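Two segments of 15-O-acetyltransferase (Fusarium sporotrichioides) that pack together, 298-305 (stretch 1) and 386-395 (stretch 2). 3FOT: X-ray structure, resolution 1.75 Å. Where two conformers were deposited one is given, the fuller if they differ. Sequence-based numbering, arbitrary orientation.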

# COMPACT_ATOMS: atom_id res chain seq x y z
N THR A 298 -3.43 22.74 16.49
CA THR A 298 -3.33 23.77 17.54
C THR A 298 -1.89 23.90 18.01
O THR A 298 -1.37 25.02 18.10
CB THR A 298 -4.25 23.42 18.71
OG1 THR A 298 -5.63 23.47 18.28
CG2 THR A 298 -4.03 24.35 19.91
N ARG A 299 -1.25 22.78 18.31
CA ARG A 299 0.08 22.83 18.91
C ARG A 299 1.12 23.16 17.86
O ARG A 299 2.08 23.88 18.15
CB ARG A 299 0.46 21.52 19.62
CG ARG A 299 -0.40 21.14 20.80
CD ARG A 299 0.24 19.96 21.53
NE ARG A 299 -0.57 19.37 22.59
CZ ARG A 299 -0.77 19.92 23.79
NH1 ARG A 299 -0.26 21.11 24.09
NH2 ARG A 299 -1.53 19.28 24.67
N LEU A 300 0.90 22.70 16.64
CA LEU A 300 1.96 22.71 15.62
C LEU A 300 1.62 23.54 14.40
O LEU A 300 2.49 24.18 13.81
CB LEU A 300 2.35 21.29 15.23
CG LEU A 300 3.05 20.44 16.29
CD1 LEU A 300 3.17 19.00 15.83
CD2 LEU A 300 4.42 21.01 16.63
N GLY A 301 0.35 23.49 14.00
CA GLY A 301 -0.15 24.38 12.96
C GLY A 301 -0.11 23.82 11.55
O GLY A 301 0.07 22.61 11.36
N PRO A 302 -0.27 24.70 10.56
CA PRO A 302 -0.31 24.32 9.14
C PRO A 302 0.94 23.58 8.70
O PRO A 302 2.07 23.91 9.11
CB PRO A 302 -0.43 25.67 8.41
CG PRO A 302 -0.99 26.60 9.43
CD PRO A 302 -0.38 26.17 10.73
N GLY A 303 0.76 22.57 7.85
CA GLY A 303 1.87 21.81 7.33
C GLY A 303 2.23 20.63 8.23
O GLY A 303 2.96 19.74 7.80
N PHE A 304 1.72 20.62 9.46
CA PHE A 304 1.89 19.45 10.34
C PHE A 304 0.68 18.51 10.32
O PHE A 304 -0.47 18.95 10.20
CB PHE A 304 2.17 19.88 11.76
CG PHE A 304 3.55 20.43 11.95
CD1 PHE A 304 4.63 19.58 12.16
CD2 PHE A 304 3.76 21.80 11.91
CE1 PHE A 304 5.91 20.09 12.36
CE2 PHE A 304 5.03 22.32 12.10
CZ PHE A 304 6.10 21.46 12.32
N THR A 305 0.94 17.21 10.45
CA THR A 305 -0.13 16.24 10.33
C THR A 305 -0.01 15.16 11.39
O THR A 305 1.04 14.99 12.03
CB THR A 305 -0.08 15.51 8.98
OG1 THR A 305 1.11 14.71 8.96
CG2 THR A 305 -0.07 16.50 7.77
N LEU A 386 7.40 15.29 21.81
CA LEU A 386 6.69 15.00 20.56
C LEU A 386 6.76 16.17 19.59
O LEU A 386 7.00 15.96 18.40
CB LEU A 386 5.23 14.62 20.84
CG LEU A 386 5.08 13.25 21.48
CD1 LEU A 386 3.73 13.20 22.21
CD2 LEU A 386 5.18 12.12 20.42
N GLU A 387 6.57 17.39 20.09
CA GLU A 387 6.66 18.60 19.26
C GLU A 387 8.04 18.73 18.62
O GLU A 387 8.16 19.01 17.43
CB GLU A 387 6.30 19.86 20.06
CG GLU A 387 4.82 19.97 20.37
CD GLU A 387 4.41 21.32 20.91
OE1 GLU A 387 3.34 21.41 21.54
OE2 GLU A 387 5.14 22.31 20.68
N SER A 388 9.09 18.52 19.41
CA SER A 388 10.48 18.61 18.92
C SER A 388 10.70 17.62 17.78
O SER A 388 11.23 17.96 16.71
CB SER A 388 11.45 18.27 20.07
OG SER A 388 12.80 18.32 19.66
N ALA A 389 10.30 16.38 18.03
CA ALA A 389 10.44 15.33 17.04
C ALA A 389 9.66 15.66 15.76
O ALA A 389 10.21 15.53 14.66
CB ALA A 389 10.03 14.01 17.60
N CYS A 390 8.41 16.09 15.90
CA CYS A 390 7.60 16.52 14.72
C CYS A 390 8.28 17.60 13.90
O CYS A 390 8.25 17.56 12.68
CB CYS A 390 6.23 17.03 15.12
SG CYS A 390 5.10 15.74 15.71
N ARG A 391 8.89 18.59 14.57
CA ARG A 391 9.56 19.67 13.84
C ARG A 391 10.80 19.16 13.09
O ARG A 391 11.03 19.58 11.95
CB ARG A 391 9.92 20.82 14.79
CG ARG A 391 8.71 21.47 15.46
CD ARG A 391 9.03 22.81 16.16
NE ARG A 391 7.86 23.33 16.89
CZ ARG A 391 6.82 23.92 16.31
NH1 ARG A 391 6.78 24.09 14.99
NH2 ARG A 391 5.80 24.36 17.04
N ASN A 392 11.55 18.25 13.71
CA ASN A 392 12.67 17.53 13.09
C ASN A 392 12.19 16.71 11.87
O ASN A 392 12.80 16.73 10.80
CB ASN A 392 13.34 16.55 14.08
CG ASN A 392 14.39 17.21 14.99
OD1 ASN A 392 15.57 17.18 14.69
ND2 ASN A 392 13.96 17.75 16.12
N ILE A 393 11.10 15.97 12.05
CA ILE A 393 10.52 15.18 10.97
C ILE A 393 10.09 16.05 9.78
O ILE A 393 10.47 15.77 8.63
CB ILE A 393 9.33 14.32 11.48
CG1 ILE A 393 9.84 13.29 12.48
CG2 ILE A 393 8.56 13.60 10.31
CD1 ILE A 393 8.79 12.89 13.52
N LYS A 394 9.33 17.10 10.04
CA LYS A 394 8.84 17.95 8.96
C LYS A 394 10.00 18.62 8.24
O LYS A 394 10.00 18.67 7.01
CB LYS A 394 7.85 18.97 9.49
CG LYS A 394 7.35 19.96 8.44
CD LYS A 394 6.29 20.87 9.02
CE LYS A 394 5.71 21.80 7.97
NZ LYS A 394 5.17 21.05 6.78
N LYS A 395 10.98 19.10 9.00
CA LYS A 395 12.18 19.74 8.43
C LYS A 395 12.94 18.77 7.52
O LYS A 395 13.34 19.17 6.42
CB LYS A 395 13.06 20.32 9.55
CG LYS A 395 14.47 20.73 9.12
O HOH W 1 1.60 22.99 23.05
O HOH W 2 3.38 24.16 20.49

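Stretch 2 is helical throughout, held by regular i to i+4 backbone hydrogen bonds. Stretch 1 is the tail of a helix followed by a type II beta turn, Gly301 to Phe304. The CA atoms of Leu300 and Glu387 lie 7.2 Å apart, as do those of Phe304 and Lys394, so both chains run the same way along the contact. Together they bury 461 Å².

Glu387 meets Arg299 and Leu300. Its OE1 is 4.4 Å from Arg299 NH1, too far for a salt bridge. Water 1 fills the gap, accepting from Arg299 NH1 and donating to Glu387 OE1, both at 2.8 Å. Water 2 donates to Arg299 O at 2.7 Å and to Glu387 OE2 at 2.6 Å, tying the carboxylate to the backbone as well. The aliphatic part of Glu387 also packs on Leu300, with CG 3.9 Å from Leu300 CD2.

Ser388 faces away; its carbonyl O accepts a hydrogen bond from Asn392 ND2 at 2.8 Å.

Cys390 is buried and points toward stretch 1. Its CB makes apolar contacts with Leu300 CD1 at 3.7 Å and Phe304 CE1 at 4.1 Å. Its carbonyl O sits at the Phe304 ring edge, 3.5 Å from CE1.

Arg391 lays its guanidinium face against Leu300, with NH2 3.6 Å from Leu300 CD2. Its NH1 is 3.8 Å from Phe304 CZ.

Lys394 makes the one direct hydrogen bond across the stretches, from NZ to Gly303 O at 2.8 Å. On the way its chain crosses the Phe304 ring face: Lys394 CD is 3.4 Å from Phe304 CZ, in a CH-pi contact. The charged NZ lies farther out, so any cation-pi attraction is weak. Gly303 leaves room for the amine; a CB there would come within 2.7 Å of Lys394 NZ. Its backbone angles also call for glycine.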